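Local coordinates for leucine aminopeptidase 1, chloroplastic (Solanum lycopersicum, PDB 5D8N) that removes N-terminal amino acids, preferably leucine, from peptides as a metal-dependent M17 homohexamer, and also has protein-folding chaperone activity, at the interface of chains A and B and the interface of chains A and C. Numbering follows the deposited sequence. Chains: chain A/B/C, Leucine aminopeptidase 1, chloroplastic.

Contact 1: the interface of chains A and B. Residues chain A 275, 304, 357, 359; chain B 361-362, 364, 366.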
loop_
_atom_site.group_PDB
_atom_site.type_symbol
_atom_site.label_atom_id
_atom_site.label_comp_id
_atom_site.label_asym_id
_atom_site.label_seq_id
_atom_site.Cartn_x
_atom_site.Cartn_y
_atom_site.Cartn_z
ATOM N N ASN A 275 -14.869 -27.772 12.528
ATOM C CA ASN A 275 -13.740 -28.681 12.739
ATOM C C ASN A 275 -13.154 -28.472 14.139
ATOM O O ASN A 275 -12.203 -27.712 14.336
ATOM C CB ASN A 275 -12.643 -28.450 11.683
ATOM C CG ASN A 275 -13.110 -28.758 10.275
ATOM O OD1 ASN A 275 -12.956 -27.949 9.361
ATOM N ND2 ASN A 275 -13.637 -29.946 10.078
ATOM N N PHE A 304 -4.984 -24.980 9.775
ATOM C CA PHE A 304 -5.061 -23.787 8.937
ATOM C C PHE A 304 -4.928 -22.545 9.816
ATOM O O PHE A 304 -5.559 -22.436 10.881
ATOM C CB PHE A 304 -6.404 -23.734 8.188
ATOM C CG PHE A 304 -6.599 -22.483 7.382
ATOM C CD1 PHE A 304 -5.901 -22.275 6.211
ATOM C CD2 PHE A 304 -7.413 -21.467 7.852
ATOM C CE1 PHE A 304 -5.959 -21.060 5.553
ATOM C CE2 PHE A 304 -7.485 -20.253 7.188
ATOM C CZ PHE A 304 -6.748 -20.044 6.039
ATOM N N GLU A 357 -7.926 -25.282 13.994
ATOM C CA GLU A 357 -7.839 -24.374 12.864
ATOM C C GLU A 357 -8.318 -23.001 13.283
ATOM O O GLU A 357 -9.112 -22.859 14.205
ATOM C CB GLU A 357 -8.565 -24.896 11.617
ATOM C CG GLU A 357 -10.051 -25.107 11.757
ATOM C CD GLU A 357 -10.750 -25.478 10.471
ATOM O OE1 GLU A 357 -10.082 -25.682 9.422
ATOM O OE2 GLU A 357 -12.001 -25.336 10.479
ATOM N N MET A 359 -10.062 -19.908 12.360
ATOM C CA MET A 359 -11.081 -19.473 11.423
ATOM C C MET A 359 -11.735 -18.144 11.852
ATOM O O MET A 359 -11.363 -17.528 12.851
ATOM C CB MET A 359 -12.167 -20.547 11.317
ATOM C CG MET A 359 -11.680 -21.882 10.787
ATOM S SD MET A 359 -11.228 -21.851 9.041
ATOM C CE MET A 359 -12.764 -22.332 8.272
ATOM N N SER B 361 -17.365 -17.927 7.129
ATOM C CA SER B 361 -17.887 -18.562 8.335
ATOM C C SER B 361 -16.980 -19.725 8.663
ATOM O O SER B 361 -16.144 -20.132 7.830
ATOM C CB SER B 361 -19.328 -19.039 8.100
ATOM O OG SER B 361 -19.371 -20.203 7.275
ATOM N N ALA B 362 -17.295 -20.364 9.788
ATOM C CA ALA B 362 -16.601 -21.566 10.219
ATOM C C ALA B 362 -16.772 -22.760 9.262
ATOM O O ALA B 362 -15.920 -23.660 9.229
ATOM C CB ALA B 362 -17.069 -21.946 11.613
ATOM N N GLY B 364 -16.834 -22.501 6.074
ATOM C CA GLY B 364 -16.376 -22.060 4.758
ATOM C C GLY B 364 -15.115 -22.752 4.267
ATOM O O GLY B 364 -14.345 -23.355 5.040
ATOM N N ARG B 366 -11.299 -22.666 2.915
ATOM C CA ARG B 366 -10.132 -21.871 3.241
ATOM C C ARG B 366 -9.295 -21.732 1.963
ATOM O O ARG B 366 -9.220 -22.669 1.170
ATOM C CB ARG B 366 -9.292 -22.601 4.303
ATOM C CG ARG B 366 -9.937 -22.825 5.678
ATOM C CD ARG B 366 -9.533 -24.187 6.265
ATOM N NE ARG B 366 -10.162 -25.273 5.522
ATOM C CZ ARG B 366 -11.343 -25.793 5.826
ATOM N NH1 ARG B 366 -11.800 -25.676 7.069
ATOM N NH2 ARG B 366 -12.006 -26.508 4.923
HETATM O O HOH W 1 -14.517 -24.735 11.362
HETATM O O HOH W 2 -13.611 -28.279 6.173
#
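A:Glu357, near the end of strand 347-358, and A:Met359 just after it are both extended in backbone and face B:Arg366, which is itself extended in a loop of chain B. The arginine chain bends at chi3 (-70°). This lays its methylene groups over one face of the A:Phe304 ring, with CG of B:Arg366 3.8 Å from the ring centroid. The guanidinium stands steeply to that ring, its plane turned 77°. NH1 of B:Arg366 gives a hydrogen bond and salt bridge to the carboxylate oxygen OE1 of A:Glu357 at 2.9 Å. The bond uses the syn lone pair of OE1 but is tilted from the guanidinium plane. A:Met359 crosses the arginine at about a right angle, with its SD 3.7 Å from CG of B:Arg366. The methyl CE of A:Met359 lies 3.6 Å from the carbonyl O of B:Ala362. One water joins OE2 of A:Glu357 to the same carbonyl and to A:Asn275 N. A second water links NH2 of B:Arg366 to OD1 of A:Asn275. An alanine in place of B:Arg366 would probably leave the A:Glu357 carboxylate without its charged mate and take the CG and CD packing from the A:Phe304 face. The site helps to hold two homohexamer subunits together by packing and a salt bridge.

Contact 2: the interface of chains A and C. Residues chain A 79, 82-83, 86, 99; chain C 100-102.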
loop_
_atom_site.group_PDB
_atom_site.type_symbol
_atom_site.label_atom_id
_atom_site.label_comp_id
_atom_site.label_asym_id
_atom_site.label_seq_id
_atom_site.Cartn_x
_atom_site.Cartn_y
_atom_site.Cartn_z
ATOM N N LEU A 79 33.890 -43.826 -24.277
ATOM C CA LEU A 79 32.635 -43.093 -24.395
ATOM C C LEU A 79 32.287 -42.250 -23.166
ATOM O O LEU A 79 31.825 -41.128 -23.293
ATOM C CB LEU A 79 31.496 -44.058 -24.716
ATOM C CG LEU A 79 30.237 -43.441 -25.324
ATOM C CD1 LEU A 79 30.501 -42.849 -26.699
ATOM C CD2 LEU A 79 29.142 -44.492 -25.413
ATOM N N ALA A 82 34.760 -39.159 -23.048
ATOM C CA ALA A 82 34.448 -38.263 -24.149
ATOM C C ALA A 82 33.166 -37.469 -23.859
ATOM O O ALA A 82 33.128 -36.248 -23.955
ATOM C CB ALA A 82 34.324 -39.069 -25.434
ATOM N N ALA A 83 32.148 -38.157 -23.370
ATOM C CA ALA A 83 30.909 -37.495 -23.045
ATOM C C ALA A 83 31.179 -36.487 -21.929
ATOM O O ALA A 83 30.660 -35.373 -21.948
ATOM C CB ALA A 83 29.871 -38.528 -22.609
ATOM N N GLU A 86 32.955 -33.409 -23.223
ATOM C CA GLU A 86 32.075 -32.665 -24.146
ATOM C C GLU A 86 31.053 -31.861 -23.337
ATOM O O GLU A 86 30.653 -30.749 -23.715
ATOM C CB GLU A 86 31.356 -33.615 -25.102
ATOM C CG GLU A 86 32.231 -34.157 -26.226
ATOM C CD GLU A 86 31.658 -35.394 -26.890
ATOM O OE1 GLU A 86 30.428 -35.651 -26.794
ATOM O OE2 GLU A 86 32.438 -36.082 -27.569
ATOM N N LEU A 99 24.755 -41.323 -19.184
ATOM C CA LEU A 99 25.114 -42.065 -20.375
ATOM C C LEU A 99 24.403 -43.412 -20.464
ATOM O O LEU A 99 24.589 -44.285 -19.618
ATOM C CB LEU A 99 26.618 -42.244 -20.397
ATOM C CG LEU A 99 27.167 -42.870 -21.675
ATOM C CD1 LEU A 99 27.012 -41.951 -22.882
ATOM C CD2 LEU A 99 28.623 -43.224 -21.448
ATOM N N ARG C 100 24.391 -40.067 -26.743
ATOM C CA ARG C 100 25.777 -40.128 -27.180
ATOM C C ARG C 100 26.197 -41.571 -27.413
ATOM O O ARG C 100 25.988 -42.430 -26.564
ATOM C CB ARG C 100 26.685 -39.502 -26.134
ATOM C CG ARG C 100 28.156 -39.503 -26.482
ATOM C CD ARG C 100 28.442 -38.635 -27.695
ATOM N NE ARG C 100 29.863 -38.285 -27.772
ATOM C CZ ARG C 100 30.785 -38.976 -28.445
ATOM N NH1 ARG C 100 30.505 -40.139 -29.036
ATOM N NH2 ARG C 100 32.038 -38.542 -28.448
ATOM N N PHE C 101 26.789 -41.830 -28.570
ATOM C CA PHE C 101 27.118 -43.202 -28.972
ATOM C C PHE C 101 28.432 -43.178 -29.764
ATOM O O PHE C 101 28.995 -42.103 -29.975
ATOM C CB PHE C 101 25.988 -43.805 -29.805
ATOM C CG PHE C 101 25.669 -43.004 -31.027
ATOM C CD1 PHE C 101 26.394 -43.160 -32.200
ATOM C CD2 PHE C 101 24.624 -42.111 -31.007
ATOM C CE1 PHE C 101 26.049 -42.478 -33.356
ATOM C CE2 PHE C 101 24.317 -41.370 -32.130
ATOM C CZ PHE C 101 25.038 -41.534 -33.299
ATOM N N PRO C 102 28.991 -44.363 -30.079
ATOM C CA PRO C 102 30.320 -44.291 -30.687
ATOM C C PRO C 102 30.211 -43.695 -32.070
ATOM O O PRO C 102 29.430 -44.195 -32.891
ATOM C CB PRO C 102 30.772 -45.755 -30.777
ATOM C CG PRO C 102 29.933 -46.490 -29.790
ATOM C CD PRO C 102 28.663 -45.709 -29.580
#
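A:Leu79, at the start of helix 79-86, and A:Leu99, on strand 96-101, meet the chain of C:Arg100 with their methyl groups. CD1 of A:Leu79 lies 4.1 Å from CG of C:Arg100. The same methyl of A:Leu79 is 3.7 Å from the carbonyl O of C:Phe101, and C:Pro102 packs beside it. CD1 of A:Leu99 comes to 4.1 Å from CB of C:Arg100. A:Ala82 adds its CB, 3.8 Å from NH2 of C:Arg100. The arginine has CG anti to its own N (chi1 -180°) and bends at chi2, carrying its guanidinium along the helix to A:Glu86. There it grips the carboxylate side-on with two nitrogens. NE of C:Arg100 gives a hydrogen bond to OE1 of A:Glu86 at 2.9 Å. NH2 of C:Arg100 gives a hydrogen bond and salt bridge to OE2 of A:Glu86 at 2.6 Å. Both bonds are fairly straight, and both use syn lone pairs. The two flat groups lie nearly coplanar, 3° apart, so the paired bonds hold the guanidinium against rotation. On the other side NH1 of C:Arg100 makes a more bent hydrogen bond to the carbonyl O of C:Phe101 at 2.6 Å, which ties the group back to its own strand. The whole interface is two-fold symmetric, so the same grip occurs again with the chains exchanged. The site helps to join subunits A and C within the homohexamer.

Contact 3: the interface of chains A and B. Residues chain A 17, 224-225, 275; chain B 364, 366, 369.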
loop_
_atom_site.group_PDB
_atom_site.type_symbol
_atom_site.label_atom_id
_atom_site.label_comp_id
_atom_site.label_asym_id
_atom_site.label_seq_id
_atom_site.Cartn_x
_atom_site.Cartn_y
_atom_site.Cartn_z
ATOM N N LEU A 17 -15.194 -31.201 2.665
ATOM C CA LEU A 17 -15.436 -29.995 1.871
ATOM C C LEU A 17 -14.772 -30.079 0.499
ATOM O O LEU A 17 -13.639 -30.519 0.375
ATOM C CB LEU A 17 -14.946 -28.749 2.610
ATOM C CG LEU A 17 -15.164 -27.414 1.880
ATOM C CD1 LEU A 17 -15.431 -26.291 2.876
ATOM C CD2 LEU A 17 -13.978 -27.064 1.005
ATOM N N ALA A 224 -5.967 -28.171 4.395
ATOM C CA ALA A 224 -6.726 -28.103 5.636
ATOM C C ALA A 224 -8.104 -28.756 5.578
ATOM O O ALA A 224 -8.658 -29.090 6.623
ATOM C CB ALA A 224 -6.846 -26.661 6.078
ATOM N N ASN A 225 -8.686 -28.898 4.387
ATOM C CA ASN A 225 -9.975 -29.583 4.240
ATOM C C ASN A 225 -9.824 -31.098 4.311
ATOM O O ASN A 225 -10.796 -31.823 4.458
ATOM C CB ASN A 225 -10.746 -29.131 2.986
ATOM C CG ASN A 225 -10.041 -29.439 1.684
ATOM O OD1 ASN A 225 -8.849 -29.200 1.522
ATOM N ND2 ASN A 225 -10.794 -29.956 0.729
ATOM N N ASN A 275 -14.869 -27.772 12.528
ATOM C CA ASN A 275 -13.740 -28.681 12.739
ATOM C C ASN A 275 -13.154 -28.472 14.139
ATOM O O ASN A 275 -12.203 -27.712 14.336
ATOM C CB ASN A 275 -12.643 -28.450 11.683
ATOM C CG ASN A 275 -13.110 -28.758 10.275
ATOM O OD1 ASN A 275 -12.956 -27.949 9.361
ATOM N ND2 ASN A 275 -13.637 -29.946 10.078
ATOM N N GLY B 364 -16.834 -22.501 6.074
ATOM C CA GLY B 364 -16.376 -22.060 4.758
ATOM C C GLY B 364 -15.115 -22.752 4.267
ATOM O O GLY B 364 -14.345 -23.355 5.040
ATOM N N ARG B 366 -11.299 -22.666 2.915
ATOM C CA ARG B 366 -10.132 -21.871 3.241
ATOM C C ARG B 366 -9.295 -21.732 1.963
ATOM O O ARG B 366 -9.220 -22.669 1.170
ATOM C CB ARG B 366 -9.292 -22.601 4.303
ATOM C CG ARG B 366 -9.937 -22.825 5.678
ATOM C CD ARG B 366 -9.533 -24.187 6.265
ATOM N NE ARG B 366 -10.162 -25.273 5.522
ATOM C CZ ARG B 366 -11.343 -25.793 5.826
ATOM N NH1 ARG B 366 -11.800 -25.676 7.069
ATOM N NH2 ARG B 366 -12.006 -26.508 4.923
ATOM N N ASP B 369 -7.378 -24.972 0.211
ATOM C CA ASP B 369 -8.200 -26.176 0.129
ATOM C C ASP B 369 -8.139 -26.738 -1.282
ATOM O O ASP B 369 -7.997 -25.982 -2.250
ATOM C CB ASP B 369 -9.657 -25.866 0.472
ATOM C CG ASP B 369 -9.911 -25.765 1.989
ATOM O OD1 ASP B 369 -8.949 -25.838 2.789
ATOM O OD2 ASP B 369 -11.069 -25.455 2.341
HETATM O O HOH W 3 -13.611 -28.279 6.173
#
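B:Asp369 meets A:Asn225 across the interface, and its side chain can be followed outward from CB. CB of B:Asp369 lies 3.6 Å from OD1, the amide oxygen of A:Asn225. The next atom, CG of B:Asp369, packs 3.6 Å from CB of A:Asn225. The carboxylate and amide planes stack at 29° to each other. At the tip, OD1 of B:Asp369 accepts a bond from NE of B:Arg366 at 3.0 Å, through its syn lone pair and in the guanidinium plane. OD2 of B:Asp369 takes NH2 of B:Arg366 at 2.9 Å, a salt bridge within chain B that completes a side-on grip. OD2 also accepts the backbone N of B:Arg366, which comes from the opposite face of the carboxylate. The aspartate thus acts as a second-shell support that fixes the turn of the guanidinium. Across the interface, CD2 of A:Leu17 touches OD2 of B:Asp369 at 3.6 Å. CB of A:Ala224 lies 3.6 Å from NE of B:Arg366, and the carbonyl O of A:Ala224 sits over one guanidinium face. The A:Asn225 amide is held by the bond from its ND2 to the backbone O of A:Leu17 at 2.9 Å. In the fold, A:Ala224 and A:Asn225 lie in the loop that follows helix 197-221, while the 3-10 helix 17-19 near the N-terminus brings A:Leu17 against a loop of chain B.

Contact 1 and contact 3 are neighbouring parts of the A-B interface, with the centres of their C-alpha atoms about 6 Å apart. They share A:Asn275, B:Gly364 and B:Arg366, so one arginine serves both. Contact 2 belongs to the A-C interface and lies about 57 Å from contact 1 and 53 Å from contact 3, centre to centre. The A-B interface is not an exact two-fold, whereas A-C is. In a dimer of trimers, A-B therefore probably lies within a trimer and A-C probably joins the two. The centre of contact 1 is about 17 Å from A:Arg389, a predicted active-site residue, and that of contact 2 about 56 Å.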